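PDB 5VIA: pseudoperoxidase from Leishmania major, which binds heme b and is a pseudoperoxidase of the peroxidase family, so that true peroxidase activity is uncertain. Local coordinates for residues A[12-17]-A[288-292]. Residues are numbered along the deposited sequence.
Sequences PKYARE and YSDPN
In this heme-peroxidase fold the two chain termini meet away from the heme: the start of helix 16-29, with Ala15 as N-cap residue, packs against a tail after strand 286-287 that is extended through Asp290 and turns at Pro291 (phi/psi -67/-17). The register is set by CA separations of 5.8 Å for Pro12-Pro291 and 6.5 Å for Ala15-Asp290. Of the 394 Å² buried over both segments, Tyr288 gives the largest single share, 108 Å². Its t rotamer (chi1 -178°, chi2 89°) presents one ring face to Arg16, which has chi1 p (60°) and then runs extended through chi2 and chi3 near 180°. The guanidinium therefore lies flat on the ring, planes at 9° and centres 4.0 Å apart. Its cation-pi contact is off-centre, CZ being 34° from the ring normal, whereas Arg16 CD makes a CH-pi contact almost directly above the centroid at 3.6 Å. Beyond the ring, Arg16 NH1 has a weak hydrogen bond to Asp109 O. Pro12 packs against Tyr288 and Pro291, its CG 3.8 Å from Tyr288 CE1 and its O 3.1 Å from Pro291 CB. In the tail, Asp290 OD2 accepts from Asn292 N at 3.0 Å, forming an Asx turn. At the helix start, Arg16 N donates to Tyr288 OH at 3.0 Å, with an N-H...O angle of 157°.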
loop_
_atom_site.group_PDB
_atom_site.type_symbol
_atom_site.label_atom_id
_atom_site.label_comp_id
_atom_site.label_asym_id
_atom_site.label_seq_id
_atom_site.Cartn_x
_atom_site.Cartn_y
_atom_site.Cartn_z
ATOM N N PRO A 12 -18.536 12.330 -15.363
ATOM C CA PRO A 12 -17.674 12.937 -14.342
ATOM C C PRO A 12 -17.515 14.421 -14.671
ATOM O O PRO A 12 -17.543 14.776 -15.849
ATOM C CB PRO A 12 -16.341 12.192 -14.512
ATOM C CG PRO A 12 -16.419 11.527 -15.857
ATOM C CD PRO A 12 -17.866 11.234 -16.083
ATOM N N LYS A 13 -17.383 15.276 -13.662
ATOM C CA LYS A 13 -17.224 16.707 -13.906
ATOM C C LYS A 13 -15.819 17.005 -14.414
ATOM O O LYS A 13 -15.612 17.914 -15.219
ATOM C CB LYS A 13 -17.506 17.507 -12.632
ATOM C CG LYS A 13 -17.444 19.014 -12.830
ATOM C CD LYS A 13 -17.868 19.766 -11.580
ATOM C CE LYS A 13 -18.513 21.090 -11.942
ATOM N NZ LYS A 13 -17.650 21.878 -12.863
ATOM N N TYR A 14 -14.861 16.208 -13.949
ATOM C CA TYR A 14 -13.452 16.429 -14.254
ATOM C C TYR A 14 -12.836 15.289 -15.051
ATOM O O TYR A 14 -13.374 14.179 -15.095
ATOM C CB TYR A 14 -12.661 16.596 -12.959
ATOM C CG TYR A 14 -13.304 17.545 -11.988
ATOM C CD1 TYR A 14 -13.380 18.900 -12.269
ATOM C CD2 TYR A 14 -13.840 17.088 -10.792
ATOM C CE1 TYR A 14 -13.971 19.779 -11.390
ATOM C CE2 TYR A 14 -14.430 17.956 -9.907
ATOM C CZ TYR A 14 -14.495 19.305 -10.208
ATOM O OH TYR A 14 -15.084 20.191 -9.328
ATOM N N ALA A 15 -11.695 15.573 -15.668
ATOM C CA ALA A 15 -10.879 14.541 -16.293
ATOM C C ALA A 15 -10.001 13.898 -15.229
ATOM O O ALA A 15 -9.370 14.602 -14.435
ATOM C CB ALA A 15 -10.026 15.138 -17.387
ATOM N N ARG A 16 -9.955 12.568 -15.218
ATOM C CA ARG A 16 -9.191 11.830 -14.218
ATOM C C ARG A 16 -7.688 12.119 -14.277
ATOM O O ARG A 16 -6.995 11.994 -13.266
ATOM C CB ARG A 16 -9.457 10.325 -14.350
ATOM C CG ARG A 16 -9.064 9.746 -15.703
ATOM C CD ARG A 16 -9.543 8.309 -15.880
ATOM N NE ARG A 16 -9.359 7.870 -17.267
ATOM C CZ ARG A 16 -9.843 6.738 -17.769
ATOM N NH1 ARG A 16 -10.551 5.917 -17.002
ATOM N NH2 ARG A 16 -9.623 6.432 -19.041
ATOM N N GLU A 17 -7.191 12.513 -15.449
ATOM C CA GLU A 17 -5.767 12.804 -15.614
ATOM C C GLU A 17 -5.388 14.145 -14.999
ATOM O O GLU A 17 -4.233 14.349 -14.610
ATOM C CB GLU A 17 -5.361 12.794 -17.090
ATOM C CG GLU A 17 -6.132 11.823 -17.954
ATOM C CD GLU A 17 -7.428 12.418 -18.458
ATOM O OE1 GLU A 17 -7.444 13.627 -18.788
ATOM O OE2 GLU A 17 -8.432 11.677 -18.513
ATOM N N TYR A 288 -15.868 4.978 -16.722
ATOM C CA TYR A 288 -15.466 6.354 -16.977
ATOM C C TYR A 288 -15.771 6.767 -18.414
ATOM O O TYR A 288 -15.708 5.956 -19.340
ATOM C CB TYR A 288 -13.972 6.517 -16.683
ATOM C CG TYR A 288 -13.419 7.915 -16.861
ATOM C CD1 TYR A 288 -13.431 8.828 -15.813
ATOM C CD2 TYR A 288 -12.855 8.310 -18.068
ATOM C CE1 TYR A 288 -12.918 10.094 -15.966
ATOM C CE2 TYR A 288 -12.335 9.581 -18.228
ATOM C CZ TYR A 288 -12.371 10.465 -17.176
ATOM O OH TYR A 288 -11.851 11.727 -17.333
ATOM N N SER A 289 -16.115 8.037 -18.576
ATOM C CA SER A 289 -16.329 8.631 -19.885
ATOM C C SER A 289 -15.641 9.983 -19.829
ATOM O O SER A 289 -15.675 10.647 -18.791
ATOM C CB SER A 289 -17.827 8.811 -20.143
ATOM O OG SER A 289 -18.098 9.060 -21.510
ATOM N N ASP A 290 -14.991 10.390 -20.913
ATOM C CA ASP A 290 -14.369 11.709 -20.931
ATOM C C ASP A 290 -15.472 12.758 -20.892
ATOM O O ASP A 290 -16.378 12.735 -21.723
ATOM C CB ASP A 290 -13.486 11.892 -22.168
ATOM C CG ASP A 290 -12.760 13.227 -22.175
ATOM O OD1 ASP A 290 -11.690 13.332 -21.535
ATOM O OD2 ASP A 290 -13.260 14.173 -22.819
ATOM N N PRO A 291 -15.404 13.675 -19.912
ATOM C CA PRO A 291 -16.448 14.682 -19.703
ATOM C C PRO A 291 -16.520 15.694 -20.842
ATOM O O PRO A 291 -17.523 16.395 -20.980
ATOM C CB PRO A 291 -15.996 15.383 -18.421
ATOM C CG PRO A 291 -14.527 15.204 -18.390
ATOM C CD PRO A 291 -14.279 13.846 -18.976
ATOM N N ASN A 292 -15.464 15.758 -21.646
ATOM C CA ASN A 292 -15.361 16.742 -22.715
ATOM C C ASN A 292 -15.746 16.180 -24.083
ATOM O O ASN A 292 -16.098 15.010 -24.212
ATOM C CB ASN A 292 -13.940 17.309 -22.760
ATOM C CG ASN A 292 -13.540 17.982 -21.461
ATOM O OD1 ASN A 292 -14.227 18.882 -20.979
ATOM N ND2 ASN A 292 -12.429 17.540 -20.882
#